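Local coordinates for FAD-dependent oxidoreductase (Actinomadura kijaniata, PDB 3M9V), which is a flavin-dependent oxidoreductase of the acyl-CoA dehydrogenase family that binds dTDP and acts in the biosynthesis of the sugar D-kijanose, at residues R30-H34 and A58-L64; F51-F56 and M174-G178; A317-S322 and Q335-H339. All blocks are in the same frame, centred on the assembly; numbering follows the deposited sequence. Where two conformers were deposited one is given.

Contact 1 of 3, residues R30-H34 and A58-L64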
# COMPACT_ATOMS: atom_id res chain seq x y z
N ARG A 30 23.03 -9.25 -30.65
CA ARG A 30 24.48 -9.14 -30.50
C ARG A 30 24.85 -9.11 -29.03
O ARG A 30 25.88 -9.63 -28.62
CB ARG A 30 25.00 -7.87 -31.19
CG ARG A 30 25.02 -7.98 -32.70
CD ARG A 30 26.44 -7.87 -33.26
NE ARG A 30 26.60 -6.71 -34.13
CZ ARG A 30 26.20 -6.67 -35.39
NH1 ARG A 30 26.39 -5.57 -36.11
NH2 ARG A 30 25.61 -7.71 -35.97
N LEU A 31 24.00 -8.48 -28.22
CA LEU A 31 24.24 -8.44 -26.78
C LEU A 31 24.21 -9.82 -26.16
O LEU A 31 24.89 -10.04 -25.15
CB LEU A 31 23.22 -7.57 -26.03
CG LEU A 31 23.51 -6.06 -26.03
CD1 LEU A 31 22.27 -5.33 -25.52
CD2 LEU A 31 24.77 -5.62 -25.27
N ALA A 32 23.46 -10.75 -26.74
CA ALA A 32 23.29 -12.05 -26.11
C ALA A 32 24.64 -12.73 -25.86
O ALA A 32 24.83 -13.31 -24.79
CB ALA A 32 22.38 -12.96 -26.93
N ALA A 33 25.58 -12.63 -26.80
CA ALA A 33 26.91 -13.21 -26.62
C ALA A 33 27.61 -12.79 -25.34
O ALA A 33 28.43 -13.54 -24.79
CB ALA A 33 27.83 -12.86 -27.78
N HIS A 34 27.31 -11.57 -24.89
CA HIS A 34 28.00 -10.98 -23.74
C HIS A 34 27.30 -11.28 -22.42
O HIS A 34 27.92 -11.18 -21.36
CB HIS A 34 28.12 -9.46 -23.94
CG HIS A 34 28.90 -9.12 -25.17
ND1 HIS A 34 30.27 -9.10 -25.18
CD2 HIS A 34 28.50 -8.87 -26.44
CE1 HIS A 34 30.69 -8.80 -26.40
NE2 HIS A 34 29.63 -8.65 -27.18
N ALA A 58 35.12 -5.79 -24.22
CA ALA A 58 34.43 -6.60 -25.23
C ALA A 58 33.33 -5.86 -26.01
O ALA A 58 33.15 -6.09 -27.21
CB ALA A 58 33.88 -7.89 -24.60
N LEU A 59 32.58 -4.97 -25.36
CA LEU A 59 31.49 -4.31 -26.07
C LEU A 59 32.05 -3.31 -27.07
O LEU A 59 31.50 -3.13 -28.16
CB LEU A 59 30.55 -3.57 -25.10
CG LEU A 59 29.82 -4.44 -24.06
CD1 LEU A 59 29.16 -3.63 -22.93
CD2 LEU A 59 28.80 -5.38 -24.71
N ARG A 60 33.15 -2.66 -26.68
CA ARG A 60 33.86 -1.72 -27.54
C ARG A 60 34.32 -2.38 -28.84
O ARG A 60 33.98 -1.90 -29.91
CB ARG A 60 35.07 -1.09 -26.85
CG ARG A 60 34.69 -0.21 -25.66
CD ARG A 60 35.88 0.25 -24.83
NE ARG A 60 36.96 0.72 -25.69
CZ ARG A 60 38.15 0.15 -25.79
NH1 ARG A 60 38.47 -0.91 -25.06
NH2 ARG A 60 39.05 0.65 -26.63
N LYS A 61 35.04 -3.49 -28.73
CA LYS A 61 35.62 -4.08 -29.93
C LYS A 61 34.53 -4.75 -30.76
O LYS A 61 34.68 -4.89 -31.98
CB LYS A 61 36.80 -4.99 -29.62
CG LYS A 61 36.51 -6.07 -28.59
CD LYS A 61 37.58 -7.17 -28.59
CE LYS A 61 37.31 -8.18 -29.71
NZ LYS A 61 37.92 -7.81 -31.02
N ASP A 62 33.41 -5.10 -30.14
CA ASP A 62 32.28 -5.71 -30.84
C ASP A 62 31.41 -4.65 -31.49
O ASP A 62 30.37 -4.95 -32.07
CB ASP A 62 31.43 -6.42 -29.79
CG ASP A 62 30.82 -7.70 -30.30
OD1 ASP A 62 31.51 -8.34 -31.12
OD2 ASP A 62 29.68 -8.03 -29.90
N GLY A 63 31.79 -3.38 -31.34
CA GLY A 63 30.96 -2.29 -31.86
C GLY A 63 29.65 -1.93 -31.16
O GLY A 63 28.97 -0.98 -31.56
N LEU A 64 29.29 -2.62 -30.08
CA LEU A 64 28.02 -2.29 -29.42
C LEU A 64 28.03 -0.93 -28.73
O LEU A 64 26.98 -0.38 -28.40
CB LEU A 64 27.59 -3.42 -28.47
CG LEU A 64 27.60 -4.76 -29.20
CD1 LEU A 64 27.37 -5.93 -28.28
CD2 LEU A 64 26.62 -4.83 -30.39
O HOH W 1 27.94 -10.28 -30.30
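Asp62 OD2 is gripped twice. His34 NE2 donates to Asp62 OD2 at 2.8 Å, and a water donates to Asp62 OD2 at 2.9 Å. His34 and Asp62 form a His-carboxylate hydrogen bond that joins the region following helix 22-32 to the turn that follows helix 53-61, in the helical N-terminal domain of the acyl-CoA dehydrogenase fold. It lies away from the flavin and nucleotide sites and is structural packing. The bond is almost perfectly straight, with an N-H...O angle of 179°. OD2 lies in the plane of the imidazole, but the histidine meets the carboxylate from above its plane. The two flat groups are turned 70° against each other. The same water also donates to Arg30 O at 2.7 Å, so it bridges the two segments next to the direct bond.

The imidazole is held on other sides as well. Leu59 CD2 sits over one face of His34, 3.9 Å from the ring centroid, as a CH-pi contact. His34 CG lies anti to its own carbonyl carbon (chi1 -60°), which carries the ring across to helix 53-61. Ala58 CB approaches the CE1 and ND1 end of the ring. With a face covered and NE2 bonded, the ring's rotation is well defined. The nearby carboxylate would probably raise the proton affinity of the imidazole.

Next to the polar pair the contact is apolar. Leu31 CD2 meets both Leu59 CD2 and Leu64 CD1. Leu31 also packs on Ala87 and Val91 of helix 81-94. Gly63, with positive phi, closes helix 53-61 in a Schellman motif, and Leu64 follows directly. The two methyls of Leu64 divide the work: CD1 touches His34 CD2 at 3.6 Å, and CD2 touches Arg30 CB at 3.5 Å.

Contact 2 of 3, residues F51-F56 and M174-G178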
# COMPACT_ATOMS: atom_id res chain seq x y z
N PHE A 51 34.81 -1.77 -11.21
CA PHE A 51 34.12 -1.60 -12.47
C PHE A 51 34.50 -2.78 -13.39
O PHE A 51 35.65 -3.21 -13.39
CB PHE A 51 34.52 -0.24 -13.04
CG PHE A 51 33.76 0.11 -14.27
CD1 PHE A 51 32.51 0.72 -14.18
CD2 PHE A 51 34.29 -0.22 -15.52
CE1 PHE A 51 31.80 0.99 -15.34
CE2 PHE A 51 33.58 0.07 -16.68
CZ PHE A 51 32.34 0.67 -16.59
N PRO A 52 33.56 -3.34 -14.16
CA PRO A 52 33.94 -4.49 -14.98
C PRO A 52 34.62 -4.05 -16.28
O PRO A 52 33.97 -4.01 -17.33
CB PRO A 52 32.58 -5.13 -15.26
CG PRO A 52 31.65 -3.92 -15.42
CD PRO A 52 32.13 -2.99 -14.31
N THR A 53 35.90 -3.69 -16.24
CA THR A 53 36.54 -3.09 -17.41
C THR A 53 36.56 -4.08 -18.57
O THR A 53 36.46 -3.67 -19.73
CB THR A 53 38.00 -2.67 -17.13
OG1 THR A 53 38.69 -3.79 -16.57
CG2 THR A 53 38.03 -1.49 -16.16
N ASP A 54 36.63 -5.37 -18.28
CA ASP A 54 36.68 -6.37 -19.35
C ASP A 54 35.38 -6.53 -20.12
O ASP A 54 35.35 -6.85 -21.32
CB ASP A 54 37.05 -7.77 -18.82
CG ASP A 54 36.30 -8.13 -17.54
OD1 ASP A 54 35.80 -9.26 -17.35
OD2 ASP A 54 36.20 -7.22 -16.68
N THR A 55 34.26 -6.31 -19.43
CA THR A 55 33.00 -6.37 -20.18
C THR A 55 32.99 -5.23 -21.19
O THR A 55 32.53 -5.39 -22.33
CB THR A 55 31.83 -6.15 -19.19
OG1 THR A 55 31.77 -7.31 -18.36
CG2 THR A 55 30.54 -5.93 -19.96
N PHE A 56 33.43 -4.06 -20.74
CA PHE A 56 33.40 -2.90 -21.62
C PHE A 56 34.43 -2.99 -22.73
O PHE A 56 34.15 -2.59 -23.87
CB PHE A 56 33.46 -1.58 -20.85
CG PHE A 56 32.10 -1.25 -20.30
CD1 PHE A 56 31.22 -0.43 -21.01
CD2 PHE A 56 31.67 -1.86 -19.12
CE1 PHE A 56 29.92 -0.22 -20.53
CE2 PHE A 56 30.37 -1.64 -18.65
CZ PHE A 56 29.50 -0.82 -19.35
N MET A 174 30.37 5.11 -15.15
CA MET A 174 31.21 4.69 -16.27
C MET A 174 32.54 5.46 -16.33
O MET A 174 33.38 5.20 -17.20
CB MET A 174 30.48 4.79 -17.62
CG MET A 174 31.13 3.89 -18.70
SD MET A 174 30.19 3.73 -20.22
CE MET A 174 29.82 5.43 -20.63
N ALA A 175 32.73 6.43 -15.43
CA ALA A 175 33.93 7.26 -15.47
C ALA A 175 35.25 6.48 -15.56
O ALA A 175 36.22 6.89 -16.19
CB ALA A 175 33.96 8.28 -14.33
N PRO A 176 35.32 5.30 -14.92
CA PRO A 176 36.61 4.62 -14.96
C PRO A 176 37.13 4.28 -16.36
O PRO A 176 38.35 4.19 -16.53
CB PRO A 176 36.34 3.36 -14.13
CG PRO A 176 35.36 3.89 -13.09
CD PRO A 176 34.41 4.72 -13.91
N VAL A 177 36.26 4.09 -17.35
CA VAL A 177 36.76 3.78 -18.69
C VAL A 177 36.47 4.95 -19.62
O VAL A 177 36.62 4.84 -20.83
CB VAL A 177 36.19 2.43 -19.25
CG1 VAL A 177 36.61 1.24 -18.37
CG2 VAL A 177 34.66 2.42 -19.29
N GLY A 178 36.07 6.09 -19.05
CA GLY A 178 35.58 7.18 -19.89
C GLY A 178 36.78 7.82 -20.60
O GLY A 178 37.84 7.92 -20.01
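The start of helix 53-61 meets the loop between strands 163-172 and 180-187, so this contact joins the helical N-terminal domain to the beta domain of the acyl-CoA dehydrogenase fold. It is wholly apolar, with no hydrogen bond between the segments. Phe51 is its main side chain. Its CG is anti to the backbone N (chi1 -174°), and this extends the ring toward the loop. Three loop residues meet the ring along its length. Pro176 CB lies 4.2 Å from Phe51 CG, near the root. Both methyls of Val177 reach Phe51 CE2, Val177 CG1 at 3.7 Å. At the far end, Met174 CG lies 4.0 Å from Phe51 CZ. The Phe51 and Val177 side chains cross at about a right angle. One face of the Phe51 ring is covered from within its own segment by Pro52 CD. Pro52 is also the N-cap residue of the helix and the centre of an inverse gamma turn.

One turn into the helix, Phe56 makes a Met-aromatic contact. Met174 SD stands 4.8 Å from the Phe56 ring centroid, 46° off the ring normal, and comes nearest to CE1. Met174 directly follows Ser173, a residue seen to bind FMN in this protein, although no FMN is bound to this chain.

Met174 and Phe56 both continue onto Ala101 of helix 96-118, and both touch Met65. Arg203 hydrogen-bonds Ala175 O and Gly178 O on the loop side, while helix 35-48 packs against Pro52 and Thr55.

Contact 3 of 3, residues A317-S322 and Q335-H339; sequences AADALS and QMMRH
The His339 imidazole has Ala317 CB over one face, 3.6 Å from the ring centroid and 18° off the ring normal. This is a CH-pi contact. The methyl is displaced toward the rim, and Ala317 CB comes nearest to His339 CE1, at 3.4 Å. Leu321 CD1 approaches His339 CD2 obliquely, at 3.9 Å. ND1 of His339 is hydrogen-bonded to Tyr305 OH of the second subunit. The two rings also meet there.

Next along the helices, Leu321 and Met336 slide past each other in opposite directions. Leu321 CB touches Met336 CG at 3.5 Å. The thioether then bends at its last torsion (chi3 67°), bringing Met336 CE to Ala318 O at 3.8 Å and to Ser322 CB at 4.1 Å. Leu321 thus lies between Met336 and His339, while its CD2 reaches Gln335 OE1. The amide nitrogen of Gln335 bonds to Glu331. No hydrogen bond links the two segments.

Beyond the packed side chains, Arg332 donates to the carbonyls of Leu321 and Ser322. Arg332 is a dTDP-binding residue, and the side chain of Ser322 is about 5 Å from the bound dTDP. The two segments run antiparallel, at 171°, with their axes 9.5 Å apart. They belong to an antiparallel helical hairpin, helices 291-323 and 329-362, in the C-terminal helical domain of the acyl-CoA dehydrogenase fold.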
# COMPACT_ATOMS: atom_id res chain seq x y z
N ALA A 317 5.46 6.63 -26.13
CA ALA A 317 5.04 8.01 -26.22
C ALA A 317 6.23 8.95 -26.39
O ALA A 317 6.16 9.90 -27.16
CB ALA A 317 4.23 8.39 -25.00
N ALA A 318 7.31 8.72 -25.64
CA ALA A 318 8.47 9.58 -25.76
C ALA A 318 9.09 9.51 -27.16
O ALA A 318 9.50 10.56 -27.69
CB ALA A 318 9.52 9.26 -24.70
N ASP A 319 9.15 8.33 -27.76
CA ASP A 319 9.68 8.14 -29.12
C ASP A 319 8.84 8.90 -30.16
O ASP A 319 9.40 9.55 -31.04
CB ASP A 319 9.70 6.65 -29.47
CG ASP A 319 10.98 5.95 -29.02
OD1 ASP A 319 12.01 6.65 -28.85
OD2 ASP A 319 10.99 4.70 -28.84
N ALA A 320 7.50 8.83 -30.06
CA ALA A 320 6.58 9.58 -30.92
C ALA A 320 6.79 11.09 -30.80
O ALA A 320 6.94 11.77 -31.81
CB ALA A 320 5.09 9.23 -30.63
N LEU A 321 6.81 11.63 -29.59
CA LEU A 321 7.02 13.06 -29.44
C LEU A 321 8.43 13.48 -29.87
O LEU A 321 8.63 14.56 -30.42
CB LEU A 321 6.81 13.49 -27.99
CG LEU A 321 5.34 13.37 -27.56
CD1 LEU A 321 5.37 13.27 -26.04
CD2 LEU A 321 4.64 14.63 -27.99
N SER A 322 9.41 12.60 -29.63
CA SER A 322 10.78 12.89 -30.00
C SER A 322 10.92 13.09 -31.51
O SER A 322 11.56 14.03 -31.97
CB SER A 322 11.69 11.72 -29.60
OG SER A 322 13.02 12.16 -29.66
N GLN A 335 5.50 17.81 -22.52
CA GLN A 335 4.80 16.54 -22.64
C GLN A 335 5.79 15.39 -22.46
O GLN A 335 5.47 14.41 -21.82
CB GLN A 335 4.09 16.47 -23.99
CG GLN A 335 2.81 17.26 -23.86
CD GLN A 335 1.92 17.10 -25.07
OE1 GLN A 335 1.79 16.03 -25.66
NE2 GLN A 335 1.28 18.21 -25.43
N MET A 336 6.98 15.50 -23.03
CA MET A 336 7.95 14.42 -22.91
C MET A 336 8.32 14.20 -21.44
O MET A 336 8.31 13.07 -20.96
CB MET A 336 9.17 14.68 -23.78
CG MET A 336 8.83 14.55 -25.27
SD MET A 336 10.28 14.82 -26.32
CE MET A 336 11.30 13.41 -25.93
N MET A 337 8.55 15.29 -20.72
CA MET A 337 8.94 15.19 -19.32
C MET A 337 7.82 14.67 -18.40
O MET A 337 8.03 13.93 -17.45
CB MET A 337 9.51 16.54 -18.86
CG MET A 337 10.02 16.49 -17.43
SD MET A 337 11.47 15.42 -17.21
CE MET A 337 12.77 16.02 -18.28
N ARG A 338 6.59 15.05 -18.72
CA ARG A 338 5.43 14.54 -18.00
C ARG A 338 5.25 13.03 -18.20
O ARG A 338 5.05 12.31 -17.24
CB ARG A 338 4.18 15.28 -18.49
CG ARG A 338 2.89 14.76 -17.81
CD ARG A 338 2.70 15.49 -16.48
NE ARG A 338 1.35 15.45 -15.89
CZ ARG A 338 0.37 16.30 -16.18
NH1 ARG A 338 0.55 17.24 -17.09
NH2 ARG A 338 -0.80 16.20 -15.57
N HIS A 339 5.29 12.53 -19.43
CA HIS A 339 5.34 11.08 -19.61
C HIS A 339 6.47 10.43 -18.82
O HIS A 339 6.20 9.43 -18.16
CB HIS A 339 5.54 10.64 -21.06
CG HIS A 339 4.30 10.78 -21.91
ND1 HIS A 339 3.31 9.82 -21.94
CD2 HIS A 339 3.90 11.77 -22.75
CE1 HIS A 339 2.37 10.19 -22.80
NE2 HIS A 339 2.70 11.38 -23.28

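Contacts 1 and 2 are neighbours. Both use helix 53-61, contact 2 its start and contact 1 its end, and their centres are 14 Å apart. Contact 1 ties that helix to another helix of the N-terminal domain, and contact 2 ties it to the beta domain. Contact 3 stands apart in the C-terminal domain, with its centre 29 Å from that of contact 1 and 31 Å from that of contact 2. Contacts 2 and 3 lie on opposite sides of the chain's centre. Each is near a different site: Met174 of contact 2 is about 5 Å from FMN-binding Ser173, side chain to side chain, and contact 3 borders the dTDP pocket. Contact 1 is near neither site.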